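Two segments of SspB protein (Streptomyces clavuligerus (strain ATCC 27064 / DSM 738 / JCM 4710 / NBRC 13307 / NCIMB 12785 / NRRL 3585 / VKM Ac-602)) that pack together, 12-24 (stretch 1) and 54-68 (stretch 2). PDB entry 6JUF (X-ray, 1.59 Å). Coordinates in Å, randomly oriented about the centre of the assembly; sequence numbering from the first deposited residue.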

ATOM      1  N   SER B  12      -0.032  10.215 -27.134  1.00 12.17           N
ATOM      2  CA  SER B  12      -0.406  11.552 -26.660  1.00 14.12           C
ATOM      3  C   SER B  12      -1.569  11.401 -25.659  1.00 14.47           C
ATOM      4  O   SER B  12      -2.742  11.442 -25.994  1.00 20.53           O
ATOM      5  CB  SER B  12      -0.809  12.449 -27.841  1.00 18.24           C
ATOM      6  OG  SER B  12      -1.107  13.713 -27.315  1.00 19.75           O
ATOM      7  N   SER B  13      -1.227  11.103 -24.424  1.00 10.62           N
ATOM      8  CA  SER B  13      -2.193  10.934 -23.378  1.00 11.01           C
ATOM      9  C   SER B  13      -1.744  11.750 -22.174  1.00 10.63           C
ATOM     10  O   SER B  13      -0.703  11.450 -21.576  1.00 10.45           O
ATOM     11  CB  SER B  13      -2.324   9.435 -23.016  1.00 11.40           C
ATOM     12  OG  SER B  13      -3.270   9.251 -21.962  1.00  9.26           O
ATOM     13  N   PHE B  14      -2.542  12.762 -21.796  1.00  9.05           N
ATOM     14  CA  PHE B  14      -2.205  13.669 -20.677  1.00  8.72           C
ATOM     15  C   PHE B  14      -3.419  13.883 -19.767  1.00 10.05           C
ATOM     16  O   PHE B  14      -4.539  14.123 -20.254  1.00  9.76           O
ATOM     17  CB  PHE B  14      -1.730  15.043 -21.230  1.00 10.05           C
ATOM     18  CG  PHE B  14      -0.497  14.922 -22.086  1.00  9.77           C
ATOM     19  CD1 PHE B  14       0.790  15.023 -21.507  1.00  8.22           C
ATOM     20  CD2 PHE B  14      -0.618  14.641 -23.454  1.00 11.78           C
ATOM     21  CE1 PHE B  14       1.912  14.828 -22.308  1.00 10.18           C
ATOM     22  CE2 PHE B  14       0.518  14.495 -24.231  1.00 13.23           C
ATOM     23  CZ  PHE B  14       1.758  14.581 -23.664  1.00 12.59           C
ATOM     24  N   ALA B  15      -3.178  13.737 -18.463  1.00  8.97           N
ATOM     25  CA  ALA B  15      -4.123  14.099 -17.382  1.00  7.27           C
ATOM     26  C   ALA B  15      -5.402  13.268 -17.412  1.00  7.79           C
ATOM     27  O   ALA B  15      -6.380  13.668 -16.825  1.00  9.39           O
ATOM     28  CB  ALA B  15      -4.437  15.599 -17.413  1.00  9.20           C
ATOM     29  N   ARG B  16      -5.422  12.128 -18.098  1.00  8.34           N
ATOM     30  CA  ARG B  16      -6.673  11.316 -18.117  1.00  9.69           C
ATOM     31  C   ARG B  16      -6.926  10.645 -16.756  1.00  9.80           C
ATOM     32  O   ARG B  16      -8.045  10.137 -16.509  1.00 11.73           O
ATOM     33  CB  ARG B  16      -6.561  10.219 -19.183  1.00 14.07           C
ATOM     34  CG  ARG B  16      -6.233  10.733 -20.572  1.00 20.62           C
ATOM     35  CD  ARG B  16      -7.429  10.898 -21.433  1.00 25.62           C
ATOM     36  NE  ARG B  16      -7.062  11.299 -22.811  1.00 22.55           N
ATOM     37  CZ  ARG B  16      -7.577  10.727 -23.902  1.00 24.28           C
ATOM     38  NH1 ARG B  16      -8.484   9.715 -23.800  1.00 20.24           N
ATOM     39  NH2 ARG B  16      -7.214  11.139 -25.118  1.00 25.07           N
ATOM     40  N   HIS B  17      -5.932  10.637 -15.847  1.00  9.48           N
ATOM     41  CA  HIS B  17      -6.111  10.146 -14.482  1.00  8.19           C
ATOM     42  C   HIS B  17      -6.772  11.190 -13.614  1.00 10.11           C
ATOM     43  O   HIS B  17      -7.113  10.929 -12.446  1.00  9.36           O
ATOM     44  CB  HIS B  17      -4.727   9.838 -13.882  1.00  9.90           C
ATOM     45  CG  HIS B  17      -3.692  10.892 -14.246  1.00  8.12           C
ATOM     46  ND1 HIS B  17      -3.690  12.132 -13.667  1.00 10.08           N
ATOM     47  CD2 HIS B  17      -2.657  10.888 -15.187  1.00  8.67           C
ATOM     48  CE1 HIS B  17      -2.649  12.860 -14.228  1.00  8.13           C
ATOM     49  NE2 HIS B  17      -2.050  12.073 -15.139  1.00 10.15           N
ATOM     50  N   GLU B  18      -6.954  12.392 -14.150  1.00 12.13           N
ATOM     51  CA  GLU B  18      -7.561  13.555 -13.413  1.00 12.24           C
ATOM     52  C   GLU B  18      -6.920  13.813 -12.075  1.00 11.30           C
ATOM     53  O   GLU B  18      -7.583  14.228 -11.110  1.00 13.70           O
ATOM     54  CB  GLU B  18      -9.121  13.382 -13.281  1.00 11.75           C
ATOM     55  CG  GLU B  18      -9.745  13.360 -14.671  1.00 15.73           C
ATOM     56  CD  GLU B  18     -11.222  13.050 -14.676  1.00 17.91           C
ATOM     57  OE1 GLU B  18     -11.908  13.904 -14.096  1.00 17.47           O
ATOM     58  OE2 GLU B  18     -11.697  12.084 -15.319  1.00 21.67           O
ATOM     59  N   THR B  19      -5.607  13.645 -12.038  1.00 10.14           N
ATOM     60  CA  THR B  19      -4.746  13.808 -10.840  1.00 12.27           C
ATOM     61  C   THR B  19      -4.900  12.726  -9.793  1.00 12.24           C
ATOM     62  O   THR B  19      -4.301  12.841  -8.710  1.00 12.14           O
ATOM     63  CB  THR B  19      -4.785  15.217 -10.121  1.00 14.05           C
ATOM     64  OG1 THR B  19      -5.947  15.379  -9.290  1.00 16.24           O
ATOM     65  CG2 THR B  19      -4.720  16.376 -11.148  1.00 17.84           C
ATOM     66  N   PHE B  20      -5.680  11.677 -10.050  1.00  9.37           N
ATOM     67  CA  PHE B  20      -5.677  10.501  -9.152  1.00 10.20           C
ATOM     68  C   PHE B  20      -4.450   9.611  -9.436  1.00  8.87           C
ATOM     69  O   PHE B  20      -4.304   9.141 -10.554  1.00  9.01           O
ATOM     70  CB  PHE B  20      -6.901   9.644  -9.454  1.00 10.78           C
ATOM     71  CG  PHE B  20      -8.216  10.268  -8.969  1.00 11.66           C
ATOM     72  CD1 PHE B  20      -8.428  10.508  -7.614  1.00 12.70           C
ATOM     73  CD2 PHE B  20      -9.210  10.603  -9.890  1.00 11.34           C
ATOM     74  CE1 PHE B  20      -9.646  11.038  -7.142  1.00 12.15           C
ATOM     75  CE2 PHE B  20     -10.435  11.117  -9.440  1.00 13.79           C
ATOM     76  CZ  PHE B  20     -10.625  11.354  -8.073  1.00 12.89           C
ATOM     77  N   ALA B  21      -3.607   9.423  -8.406  1.00  8.87           N
ATOM     78  CA  ALA B  21      -2.453   8.511  -8.504  1.00  7.60           C
ATOM     79  C   ALA B  21      -2.951   7.090  -8.404  1.00  7.78           C
ATOM     80  O   ALA B  21      -4.097   6.868  -8.010  1.00  7.93           O
ATOM     81  CB  ALA B  21      -1.436   8.857  -7.432  1.00  8.33           C
ATOM     82  N   PRO B  22      -2.123   6.096  -8.782  1.00  7.15           N
ATOM     83  CA  PRO B  22      -2.640   4.711  -8.797  1.00  8.01           C
ATOM     84  C   PRO B  22      -3.066   4.224  -7.401  1.00  7.85           C
ATOM     85  O   PRO B  22      -2.486   4.631  -6.403  1.00  7.94           O
ATOM     86  CB  PRO B  22      -1.429   3.884  -9.314  1.00  7.81           C
ATOM     87  CG  PRO B  22      -0.596   4.893 -10.073  1.00  8.53           C
ATOM     88  CD  PRO B  22      -0.772   6.193  -9.363  1.00  8.31           C
ATOM     89  N   ARG B  23      -4.040   3.355  -7.343  1.00  8.22           N
ATOM     90  CA  ARG B  23      -4.441   2.697  -6.125  1.00  6.73           C
ATOM     91  C   ARG B  23      -4.453   1.189  -6.329  1.00  8.16           C
ATOM     92  O   ARG B  23      -4.834   0.723  -7.420  1.00  9.20           O
ATOM     93  CB  ARG B  23      -5.906   3.090  -5.797  1.00  7.05           C
ATOM     94  CG  ARG B  23      -6.176   4.594  -5.745  1.00 10.12           C
ATOM     95  CD  ARG B  23      -7.506   4.910  -5.054  1.00  8.36           C
ATOM     96  NE  ARG B  23      -7.856   6.295  -5.338  1.00  9.64           N
ATOM     97  CZ  ARG B  23      -8.950   6.883  -4.882  1.00 11.16           C
ATOM     98  NH1 ARG B  23      -9.826   6.149  -4.168  1.00 11.38           N
ATOM     99  NH2 ARG B  23      -9.225   8.150  -5.208  1.00 11.95           N
ATOM    100  N   PHE B  24      -4.043   0.421  -5.299  1.00  7.32           N
ATOM    101  CA  PHE B  24      -4.064  -1.007  -5.464  1.00  6.42           C
ATOM    102  C   PHE B  24      -5.489  -1.546  -5.795  1.00  7.65           C
ATOM    103  O   PHE B  24      -5.680  -2.356  -6.689  1.00  8.03           O
ATOM    104  CB  PHE B  24      -3.543  -1.749  -4.212  1.00  6.29           C
ATOM    105  CG  PHE B  24      -3.851  -3.207  -4.235  1.00  7.58           C
ATOM    106  CD1 PHE B  24      -3.189  -4.060  -5.136  1.00  8.44           C
ATOM    107  CD2 PHE B  24      -4.906  -3.736  -3.468  1.00  9.28           C
ATOM    108  CE1 PHE B  24      -3.556  -5.406  -5.246  1.00  9.01           C
ATOM    109  CE2 PHE B  24      -5.224  -5.093  -3.560  1.00  9.50           C
ATOM    110  CZ  PHE B  24      -4.558  -5.924  -4.457  1.00  8.37           C
ATOM    111  N   LYS B  54     -18.330   8.003  -9.723  1.00 14.25           N
ATOM    112  CA  LYS B  54     -18.512   8.356 -11.117  1.00 14.84           C
ATOM    113  C   LYS B  54     -17.254   9.059 -11.747  1.00 13.97           C
ATOM    114  O   LYS B  54     -16.838   8.718 -12.879  1.00 17.04           O
ATOM    115  CB  LYS B  54     -19.843   9.143 -11.226  1.00 17.50           C
ATOM    116  CG  LYS B  54     -20.297   9.566 -12.603  1.00 22.60           C
ATOM    117  CD  LYS B  54     -20.631   8.361 -13.485  1.00 29.34           C
ATOM    118  CE  LYS B  54     -22.124   8.142 -13.672  1.00 40.14           C
ATOM    119  NZ  LYS B  54     -22.973   8.659 -12.550  1.00 45.94           N
ATOM    120  N   ASN B  55     -16.626   9.980 -10.982  1.00 13.13           N
ATOM    121  CA  ASN B  55     -15.484  10.727 -11.547  1.00 14.63           C
ATOM    122  C   ASN B  55     -14.201   9.909 -11.491  1.00 14.65           C
ATOM    123  O   ASN B  55     -13.181  10.377 -11.953  1.00 19.93           O
ATOM    124  CB  ASN B  55     -15.293  12.072 -10.847  1.00 19.67           C
ATOM    125  CG  ASN B  55     -15.012  11.924  -9.389  1.00 22.19           C
ATOM    126  OD1 ASN B  55     -15.493  10.984  -8.747  1.00 17.58           O
ATOM    127  ND2 ASN B  55     -14.220  12.817  -8.844  1.00 23.60           N
ATOM    128  N   MET B  56     -14.286   8.688 -10.955  1.00 11.02           N
ATOM    129  CA  MET B  56     -13.095   7.790 -10.874  1.00 10.09           C
ATOM    130  C   MET B  56     -13.043   6.674 -11.933  1.00  9.41           C
ATOM    131  O   MET B  56     -11.991   6.043 -12.146  1.00 10.29           O
ATOM    132  CB  MET B  56     -12.991   7.178  -9.474  1.00 12.25           C
ATOM    133  CG  MET B  56     -12.802   8.197  -8.397  1.00 12.12           C
ATOM    134  SD  MET B  56     -13.116   7.338  -6.832  1.00 15.27           S
ATOM    135  CE  MET B  56     -13.176   8.776  -5.775  1.00 16.74           C
ATOM    136  N   VAL B  57     -14.158   6.481 -12.667  1.00  8.25           N
ATOM    137  CA  VAL B  57     -14.206   5.370 -13.629  1.00  9.45           C
ATOM    138  C   VAL B  57     -13.105   5.450 -14.692  1.00  7.91           C
ATOM    139  O   VAL B  57     -12.412   4.477 -14.975  1.00  8.99           O
ATOM    140  CB  VAL B  57     -15.603   5.196 -14.245  1.00  9.43           C
ATOM    141  CG1 VAL B  57     -15.591   4.090 -15.310  1.00 10.21           C
ATOM    142  CG2 VAL B  57     -16.687   4.946 -13.155  1.00  9.56           C
ATOM    143  N   TYR B  58     -12.995   6.604 -15.322  1.00  8.43           N
ATOM    144  CA  TYR B  58     -12.009   6.760 -16.367  1.00  8.96           C
ATOM    145  C   TYR B  58     -10.564   6.625 -15.859  1.00  9.97           C
ATOM    146  O   TYR B  58      -9.742   5.981 -16.492  1.00  9.88           O
ATOM    147  CB  TYR B  58     -12.215   8.066 -17.151  1.00 10.09           C
ATOM    148  CG  TYR B  58     -11.657   7.883 -18.505  1.00  9.52           C
ATOM    149  CD1 TYR B  58     -12.495   7.477 -19.513  1.00 13.04           C
ATOM    150  CD2 TYR B  58     -10.277   8.080 -18.774  1.00 11.56           C
ATOM    151  CE1 TYR B  58     -12.035   7.250 -20.746  1.00 12.65           C
ATOM    152  CE2 TYR B  58      -9.785   7.845 -20.068  1.00 12.64           C
ATOM    153  CZ  TYR B  58     -10.703   7.435 -21.026  1.00 16.84           C
ATOM    154  OH  TYR B  58     -10.280   7.249 -22.316  1.00 36.86           O
ATOM    155  N   ALA B  59     -10.290   7.238 -14.716  1.00  8.29           N
ATOM    156  CA  ALA B  59      -8.943   7.127 -14.127  1.00  8.23           C
ATOM    157  C   ALA B  59      -8.593   5.657 -13.877  1.00  8.04           C
ATOM    158  O   ALA B  59      -7.491   5.213 -14.149  1.00  9.06           O
ATOM    159  CB  ALA B  59      -8.846   7.949 -12.851  1.00  9.25           C
ATOM    160  N   MET B  60      -9.556   4.894 -13.375  1.00  9.04           N
ATOM    161  CA  MET B  60      -9.330   3.455 -13.134  1.00 10.15           C
ATOM    162  C   MET B  60      -9.027   2.700 -14.454  1.00  8.98           C
ATOM    163  O   MET B  60      -8.086   1.906 -14.522  1.00  9.55           O
ATOM    164  CB  MET B  60     -10.561   2.864 -12.441  1.00 12.09           C
ATOM    165  CG  MET B  60     -10.462   1.372 -12.119  1.00 11.81           C
ATOM    166  SD  MET B  60     -12.029   0.820 -11.459  1.00 13.57           S
ATOM    167  CE  MET B  60     -11.541  -0.518 -10.380  1.00 14.84           C
ATOM    168  N   ARG B  61      -9.826   2.992 -15.493  1.00  7.84           N
ATOM    169  CA  ARG B  61      -9.610   2.444 -16.825  1.00  7.94           C
ATOM    170  C   ARG B  61      -8.215   2.808 -17.360  1.00  7.91           C
ATOM    171  O   ARG B  61      -7.476   1.930 -17.872  1.00  8.60           O
ATOM    172  CB  ARG B  61     -10.718   3.006 -17.727  1.00  8.73           C
ATOM    173  CG  ARG B  61     -10.623   2.627 -19.229  1.00 10.02           C
ATOM    174  CD  ARG B  61     -11.708   3.390 -19.989  1.00  8.66           C
ATOM    175  NE  ARG B  61     -11.590   3.168 -21.402  1.00 14.13           N
ATOM    176  CZ  ARG B  61     -12.516   3.574 -22.272  1.00 14.55           C
ATOM    177  NH1 ARG B  61     -13.615   4.196 -21.799  1.00 14.78           N
ATOM    178  NH2 ARG B  61     -12.344   3.357 -23.571  1.00 16.88           N
ATOM    179  N   TYR B  62      -7.853   4.100 -17.229  1.00  7.16           N
ATOM    180  CA  TYR B  62      -6.584   4.631 -17.687  1.00  7.43           C
ATOM    181  C   TYR B  62      -5.404   3.867 -17.043  1.00  7.67           C
ATOM    182  O   TYR B  62      -4.478   3.448 -17.702  1.00  9.34           O
ATOM    183  CB  TYR B  62      -6.499   6.156 -17.421  1.00  7.18           C
ATOM    184  CG  TYR B  62      -5.078   6.635 -17.648  1.00  8.67           C
ATOM    185  CD1 TYR B  62      -4.599   6.941 -18.930  1.00 10.41           C
ATOM    186  CD2 TYR B  62      -4.193   6.733 -16.538  1.00  8.43           C
ATOM    187  CE1 TYR B  62      -3.268   7.298 -19.115  1.00 10.21           C
ATOM    188  CE2 TYR B  62      -2.858   7.125 -16.737  1.00  8.77           C
ATOM    189  CZ  TYR B  62      -2.420   7.393 -18.051  1.00  9.65           C
ATOM    190  OH  TYR B  62      -1.103   7.732 -18.249  1.00  8.60           O
ATOM    191  N   TRP B  63      -5.487   3.692 -15.731  1.00  8.02           N
ATOM    192  CA  TRP B  63      -4.362   3.100 -14.987  1.00  7.62           C
ATOM    193  C   TRP B  63      -4.173   1.666 -15.430  1.00  7.76           C
ATOM    194  O   TRP B  63      -3.041   1.192 -15.560  1.00  7.81           O
ATOM    195  CB  TRP B  63      -4.463   3.239 -13.473  1.00  7.54           C
ATOM    196  CG  TRP B  63      -4.103   4.603 -13.020  1.00  7.80           C
ATOM    197  CD1 TRP B  63      -4.880   5.492 -12.293  1.00  8.51           C
ATOM    198  CD2 TRP B  63      -2.805   5.272 -13.233  1.00  8.08           C
ATOM    199  NE1 TRP B  63      -4.167   6.691 -12.069  1.00  8.37           N
ATOM    200  CE2 TRP B  63      -2.914   6.600 -12.602  1.00  8.39           C
ATOM    201  CE3 TRP B  63      -1.585   4.895 -13.833  1.00  6.91           C
ATOM    202  CZ2 TRP B  63      -1.858   7.520 -12.631  1.00  9.29           C
ATOM    203  CZ3 TRP B  63      -0.531   5.838 -13.842  1.00  7.76           C
ATOM    204  CH2 TRP B  63      -0.674   7.102 -13.260  1.00  8.76           C
ATOM    205  N   SER B  64      -5.267   0.934 -15.639  1.00  8.00           N
ATOM    206  CA  SER B  64      -5.098  -0.463 -16.137  1.00  9.09           C
ATOM    207  C   SER B  64      -4.399  -0.506 -17.505  1.00  8.07           C
ATOM    208  O   SER B  64      -3.514  -1.347 -17.680  1.00 10.11           O
ATOM    209  CB  SER B  64      -6.459  -1.114 -16.299  1.00 13.00           C
ATOM    210  OG  SER B  64      -6.857  -1.555 -15.020  1.00 14.94           O
ATOM    211  N   ARG B  65      -4.777   0.378 -18.453  1.00  9.69           N
ATOM    212  CA  ARG B  65      -4.141   0.444 -19.778  1.00 10.98           C
ATOM    213  C   ARG B  65      -2.664   0.860 -19.608  1.00  7.54           C
ATOM    214  O   ARG B  65      -1.766   0.307 -20.224  1.00  9.29           O
ATOM    215  CB  ARG B  65      -4.930   1.451 -20.608  1.00 11.31           C
ATOM    216  CG  ARG B  65      -4.791   1.510 -22.133  1.00 19.44           C
ATOM    217  CD  ARG B  65      -5.962   2.369 -22.653  1.00 20.94           C
ATOM    218  NE  ARG B  65      -5.889   3.881 -22.493  1.00 31.82           N
ATOM    219  CZ  ARG B  65      -6.898   4.722 -22.141  1.00 25.43           C
ATOM    220  NH1 ARG B  65      -8.114   4.262 -21.810  1.00 23.61           N
ATOM    221  NH2 ARG B  65      -6.703   6.019 -22.062  1.00 28.46           N
ATOM    222  N   ALA B  66      -2.460   1.861 -18.753  1.00  7.16           N
ATOM    223  CA  ALA B  66      -1.089   2.494 -18.635  1.00  6.78           C
ATOM    224  C   ALA B  66      -0.097   1.519 -18.037  1.00  7.71           C
ATOM    225  O   ALA B  66       1.092   1.504 -18.357  1.00  9.56           O
ATOM    226  CB  ALA B  66      -1.191   3.760 -17.756  1.00  7.87           C
ATOM    227  N   PHE B  67      -0.588   0.689 -17.128  1.00  6.92           N
ATOM    228  CA  PHE B  67       0.307  -0.329 -16.486  1.00  7.46           C
ATOM    229  C   PHE B  67       0.393  -1.595 -17.362  1.00  7.57           C
ATOM    230  O   PHE B  67       1.024  -2.576 -16.960  1.00  9.36           O
ATOM    231  CB  PHE B  67      -0.152  -0.696 -15.048  1.00  7.39           C
ATOM    232  CG  PHE B  67       0.266   0.326 -14.019  1.00  6.32           C
ATOM    233  CD1 PHE B  67       1.626   0.544 -13.754  1.00  7.77           C
ATOM    234  CD2 PHE B  67      -0.684   1.076 -13.348  1.00  7.19           C
ATOM    235  CE1 PHE B  67       2.004   1.484 -12.803  1.00  7.06           C
ATOM    236  CE2 PHE B  67      -0.323   2.028 -12.430  1.00  6.89           C
ATOM    237  CZ  PHE B  67       1.030   2.266 -12.143  1.00  7.21           C
ATOM    238  N   LYS B  68      -0.191  -1.563 -18.556  1.00  7.75           N
ATOM    239  CA  LYS B  68      -0.118  -2.703 -19.504  1.00  8.82           C
ATOM    240  C   LYS B  68      -0.880  -3.901 -18.987  1.00  8.65           C
ATOM    241  O   LYS B  68      -0.549  -5.074 -19.284  1.00  8.63           O
ATOM    242  CB  LYS B  68       1.333  -3.050 -19.924  1.00  7.86           C
ATOM    243  CG  LYS B  68       2.216  -1.858 -20.304  1.00  8.10           C
ATOM    244  CD  LYS B  68       1.693  -0.951 -21.392  1.00  8.17           C
ATOM    245  CE  LYS B  68       2.798  -0.169 -22.122  1.00 10.61           C
ATOM    246  NZ  LYS B  68       3.622   0.641 -21.191  1.00 10.69           N
TER
HETATM  247  O   HOH W   1     -11.716   9.630 -13.803  1.00 14.72           O

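An irregular, turn-rich segment lies along one side of a helix, held mainly by apolar and aromatic packing and pinned by one well-formed hydrogen bond. Val 57 to Ala 66 of stretch 2 are helical, and Tyr 58, Ala 59, Tyr 62 and Trp 63 point toward stretch 1. Two overlapping turns, type I from Ala 15 to Glu 18 and type I' from His 17 to Phe 20, fold the loop where it comes nearest. There the small Ala 59 permits close backbone approach: its CA lies 4.2 Å from His 17 CA, and its CB 3.5 Å from His 17 O.

Trp 63 does double duty. Its NE1 donates to Phe 20 O at 2.9 Å, satisfying a buried indole, while Pro 22 CG sits 3.6 Å above the centroid of its six-membered ring, a CH-pi contact. Pro 22 CG also meets Phe 67 CZ at 3.7 Å. His 17, braced by Thr 19 N donating to its ND1 at 2.9 Å, turns an edge toward the face of Tyr 62.

Phe 20 CZ packs against Met 56 CG at 3.8 Å. At the exposed margin, a water donates to Glu 18 OE2 and Asn 55 O and accepts from Ala 59 N, bridging the stretches; Arg 16 NH1 adds only a weak hydrogen bond to Tyr 58 OH, 3.4 Å.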